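Local atomic coordinates of uncharacterized protein conserved in bacteria (Streptococcus suis, PDB entry 4FZ4), a protein that is a surface antigen fragment that probably binds host glycosaminoglycans and so mediates attachment of the pathogen to host cells. Residues Y37-L41 / Q112-S117; K5-V9 / F66-K70. All blocks are in the same frame, centred on the assembly; numbering follows the deposited sequence.

Contact 1. Residues Y37-L41 / Q112-S117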
# COMPACT_ATOMS: atom_id res chain seq x y z
N TYR A 37 10.01 -10.02 2.99
CA TYR A 37 9.61 -9.19 4.12
C TYR A 37 8.28 -8.46 3.86
O TYR A 37 7.38 -8.49 4.69
CB TYR A 37 10.72 -8.19 4.46
CG TYR A 37 10.39 -7.35 5.68
CD1 TYR A 37 9.63 -6.19 5.56
CD2 TYR A 37 10.82 -7.72 6.94
CE1 TYR A 37 9.31 -5.42 6.67
CE2 TYR A 37 10.49 -6.96 8.06
CZ TYR A 37 9.74 -5.81 7.92
OH TYR A 37 9.46 -5.03 9.01
N GLN A 38 8.16 -7.81 2.70
CA GLN A 38 6.92 -7.11 2.35
C GLN A 38 5.77 -8.11 2.26
O GLN A 38 4.65 -7.81 2.66
CB GLN A 38 7.08 -6.39 1.01
CG GLN A 38 5.76 -5.90 0.39
CD GLN A 38 5.06 -4.83 1.21
OE1 GLN A 38 3.92 -4.45 0.93
NE2 GLN A 38 5.74 -4.32 2.23
N LYS A 39 6.05 -9.29 1.72
CA LYS A 39 5.04 -10.34 1.57
C LYS A 39 4.39 -10.67 2.92
O LYS A 39 3.16 -10.61 3.05
CB LYS A 39 5.69 -11.60 0.98
CG LYS A 39 4.72 -12.74 0.75
CD LYS A 39 5.45 -13.99 0.30
CE LYS A 39 4.49 -15.17 0.20
NZ LYS A 39 3.80 -15.42 1.50
N ALA A 40 5.21 -11.01 3.91
CA ALA A 40 4.69 -11.35 5.23
C ALA A 40 4.12 -10.12 5.92
O ALA A 40 3.19 -10.22 6.72
CB ALA A 40 5.80 -11.95 6.09
N LEU A 41 4.67 -8.95 5.61
CA LEU A 41 4.18 -7.72 6.21
C LEU A 41 2.78 -7.44 5.66
O LEU A 41 1.84 -7.21 6.42
CB LEU A 41 5.12 -6.56 5.88
CG LEU A 41 4.93 -5.30 6.72
CD1 LEU A 41 5.06 -5.68 8.19
CD2 LEU A 41 5.95 -4.24 6.32
N GLN A 112 10.88 -2.49 1.53
CA GLN A 112 10.55 -2.64 2.94
C GLN A 112 11.51 -3.64 3.59
O GLN A 112 11.71 -4.74 3.08
CB GLN A 112 9.11 -3.14 3.10
CG GLN A 112 8.06 -2.26 2.46
CD GLN A 112 7.84 -0.97 3.21
OE1 GLN A 112 7.45 -0.98 4.38
NE2 GLN A 112 8.09 0.16 2.55
N ASP A 113 12.09 -3.25 4.73
CA ASP A 113 13.03 -4.09 5.46
C ASP A 113 12.91 -3.83 6.95
O ASP A 113 12.45 -2.77 7.37
CB ASP A 113 14.47 -3.79 5.02
CG ASP A 113 14.97 -4.74 3.94
OD1 ASP A 113 16.02 -4.44 3.32
OD2 ASP A 113 14.33 -5.79 3.71
N GLU A 114 13.32 -4.81 7.76
CA GLU A 114 13.26 -4.64 9.21
C GLU A 114 14.00 -3.34 9.49
O GLU A 114 15.13 -3.14 9.04
CB GLU A 114 13.92 -5.82 9.92
CG GLU A 114 13.59 -5.95 11.42
CD GLU A 114 14.33 -4.96 12.29
OE1 GLU A 114 15.56 -4.84 12.14
OE2 GLU A 114 13.68 -4.32 13.15
N GLY A 115 13.35 -2.45 10.23
CA GLY A 115 13.95 -1.16 10.53
C GLY A 115 13.31 -0.12 9.63
O GLY A 115 12.57 0.74 10.11
N LYS A 116 13.57 -0.21 8.33
CA LYS A 116 13.02 0.72 7.35
C LYS A 116 11.77 0.18 6.66
O LYS A 116 11.82 -0.24 5.50
CB LYS A 116 14.08 1.06 6.29
CG LYS A 116 13.59 1.93 5.12
CD LYS A 116 13.25 3.36 5.54
CE LYS A 116 12.55 4.15 4.42
NZ LYS A 116 13.35 4.34 3.15
N SER A 117 10.65 0.18 7.38
CA SER A 117 9.37 -0.29 6.84
C SER A 117 8.25 0.50 7.49
O SER A 117 8.47 1.20 8.48
CB SER A 117 9.15 -1.77 7.12
OG SER A 117 8.79 -1.96 8.48
O HOH W 1 10.90 -6.92 1.32

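Contact 2. Residues K5-V9 / F66-K70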
# COMPACT_ATOMS: atom_id res chain seq x y z
N LYS A 5 -22.16 9.76 11.01
CA LYS A 5 -20.88 9.30 11.54
C LYS A 5 -20.58 7.86 11.16
O LYS A 5 -19.49 7.55 10.68
CB LYS A 5 -20.89 9.45 13.07
CG LYS A 5 -19.70 8.82 13.79
CD LYS A 5 -19.92 8.84 15.30
CE LYS A 5 -18.81 8.12 16.05
NZ LYS A 5 -19.04 8.10 17.53
N VAL A 6 -21.55 6.96 11.37
CA VAL A 6 -21.36 5.55 11.06
C VAL A 6 -21.29 5.26 9.56
O VAL A 6 -20.53 4.38 9.13
CB VAL A 6 -22.50 4.68 11.66
CG1 VAL A 6 -22.49 4.78 13.18
CG2 VAL A 6 -23.84 5.12 11.10
N GLU A 7 -22.07 5.97 8.77
CA GLU A 7 -22.05 5.77 7.33
C GLU A 7 -20.72 6.24 6.79
O GLU A 7 -20.19 5.69 5.82
CB GLU A 7 -23.19 6.53 6.66
CG GLU A 7 -24.47 5.72 6.59
CD GLU A 7 -24.28 4.39 5.87
OE1 GLU A 7 -23.80 4.41 4.72
OE2 GLU A 7 -24.60 3.34 6.46
N GLU A 8 -20.18 7.27 7.44
CA GLU A 8 -18.89 7.82 7.07
C GLU A 8 -17.91 6.65 7.06
O GLU A 8 -16.99 6.58 6.25
CB GLU A 8 -18.47 8.85 8.11
CG GLU A 8 -17.28 9.71 7.73
CD GLU A 8 -16.82 10.58 8.89
OE1 GLU A 8 -16.08 11.56 8.63
OE2 GLU A 8 -17.20 10.29 10.05
N VAL A 9 -18.15 5.71 7.98
CA VAL A 9 -17.32 4.52 8.12
C VAL A 9 -17.62 3.46 7.07
O VAL A 9 -16.71 3.00 6.37
CB VAL A 9 -17.51 3.90 9.52
CG1 VAL A 9 -16.66 2.64 9.65
CG2 VAL A 9 -17.12 4.91 10.58
N PHE A 66 -14.33 3.04 18.55
CA PHE A 66 -14.80 3.51 17.25
C PHE A 66 -13.68 4.28 16.53
O PHE A 66 -13.43 4.06 15.35
CB PHE A 66 -16.02 4.42 17.45
CG PHE A 66 -16.69 4.84 16.16
CD1 PHE A 66 -17.98 4.41 15.86
CD2 PHE A 66 -16.04 5.67 15.26
CE1 PHE A 66 -18.61 4.80 14.69
CE2 PHE A 66 -16.66 6.08 14.07
CZ PHE A 66 -17.95 5.64 13.79
N HIS A 67 -13.02 5.17 17.25
CA HIS A 67 -11.94 5.98 16.70
C HIS A 67 -10.73 5.11 16.37
O HIS A 67 -10.09 5.28 15.33
CB HIS A 67 -11.55 7.07 17.70
CG HIS A 67 -11.07 6.55 19.02
ND1 HIS A 67 -11.92 5.99 19.95
CD2 HIS A 67 -9.83 6.45 19.54
CE1 HIS A 67 -11.22 5.58 20.99
NE2 HIS A 67 -9.95 5.84 20.77
N LYS A 68 -10.40 4.18 17.26
CA LYS A 68 -9.26 3.29 17.05
C LYS A 68 -9.45 2.48 15.77
O LYS A 68 -8.55 2.39 14.94
CB LYS A 68 -9.10 2.35 18.24
CG LYS A 68 -8.52 3.01 19.48
CD LYS A 68 -7.10 3.49 19.21
CE LYS A 68 -6.57 4.31 20.37
NZ LYS A 68 -5.21 4.85 20.06
N VAL A 69 -10.63 1.88 15.63
CA VAL A 69 -10.93 1.08 14.45
C VAL A 69 -10.88 1.94 13.20
O VAL A 69 -10.43 1.48 12.14
CB VAL A 69 -12.33 0.40 14.57
CG1 VAL A 69 -12.74 -0.20 13.23
CG2 VAL A 69 -12.27 -0.71 15.62
N LYS A 70 -11.32 3.19 13.31
CA LYS A 70 -11.31 4.09 12.16
C LYS A 70 -9.89 4.40 11.71
O LYS A 70 -9.54 4.20 10.54
CB LYS A 70 -12.05 5.39 12.48
CG LYS A 70 -12.19 6.29 11.27
CD LYS A 70 -13.00 7.55 11.55
CE LYS A 70 -13.16 8.38 10.28
NZ LYS A 70 -13.92 9.64 10.51

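Contact 1. Residues Y37-L41 / Q112-S117
Tyr37 lies against the loop 112-117 with the peptide between Asp113 and Glu114 over one face of its ring. Glu114 N stands 3.5 Å above the ring plane of Tyr37, offset toward the rim, while Ser117 CB meets the ring obliquely, 3.7 Å from Tyr37 CE1. The phenol reaches further along the loop: Tyr37 OH and Ser117 OG share a hydrogen bond of 3.2 Å in which either may be the donor. The ring swings out over the loop because chi1 is -177°, trans to N. Ser117 OG also accepts from Ala119 N, so this hydroxyl is gripped from the loop side as well as by the phenol. A water bridges the backbones, accepting from Gln38 N at 3.2 Å and donating to Gln112 O at 2.9 Å. Leu41 adds an apolar touch, its CD2 lying 4.1 Å from Ser117 CB. The buried amide of Gln112 is held by its own chain, NE2 bonding to Leu110 O and OE1 receiving Ile118 N. Asp113 N bonds to Lys116 O at 3.1 Å across the bend 113-116. This is helix-to-loop packing within an all-helical, probably glycosaminoglycan-binding domain, held by one ring, one hydroxyl pair and a bridging water. Gln38 and Gln112 both reach Ile86, so the N-terminal part of helix 36-55 and the connection from helix 100-110 to helix 123-152 pack beside helix 66-95.

Contact 2. Residues K5-V9 / F66-K70
Helices 5-9 and 66-70 run nearly parallel in this all-helical domain, their N-to-C directions 24° apart and their axes 11.9 Å apart at closest approach. Long side chains span most of that gap. The closest CA pair, Val9 and Lys70, is 7.3 Å apart at the C-terminal end of the segments. Phe66 fills the middle, its ring carried across the interface toward the first helix by a trans chi1 of -173°. The extended chain of Lys5 runs antiparallel to the Phe66 side chain over its face and lays its CE above the ring centre, 3.4 Å from the centroid of Phe66, in a CH-pi contact. Lys5 NZ continues over that face as a cation-pi partner, 4.2 Å from the Phe66 centroid, and donates a hydrogen bond to Ala61 O in the loop before helix 66-95. Its main polar partner is the Ala61 carbonyl, and the ring probably adds a weaker electrostatic attraction. Val9 approaches the ring obliquely, its CG2 3.4 Å from Phe66 CZ, while Val6 CG1 meets the edge near the ring plane. Val9 also touches Ala56 and Phe66 touches Met59, so the loop between helices 36-55 and 66-95 contributes to this packing. At the more exposed border, the extended chains of Glu8 and Lys70 meet nearly perpendicular, forming a salt bridge. The ammonium is almost equally distant from both carboxylate oxygens, Lys70 NZ lying 3.4 Å from Glu8 OE1 and 3.4 Å from Glu8 OE2.

How the contacts relate
From the N terminus, helix 3-23 supplies the first half of contact 2, and the chain enters contact 1 at the start of helix 36-55. Contact 2 closes at the beginning of helix 66-95, enclosing the whole of helix 36-55. Contact 1 closes later, beyond helix 100-110, in the loop leading to helix 123-152. The segments alternate, so the two closures cross rather than nest. Their centres lie 28 Å apart and their nearest atoms about 16 Å apart, without touching. Contact 2 pairs helix 3-23 with helix 66-95, whereas contact 1 joins helix 36-55 to the later loop.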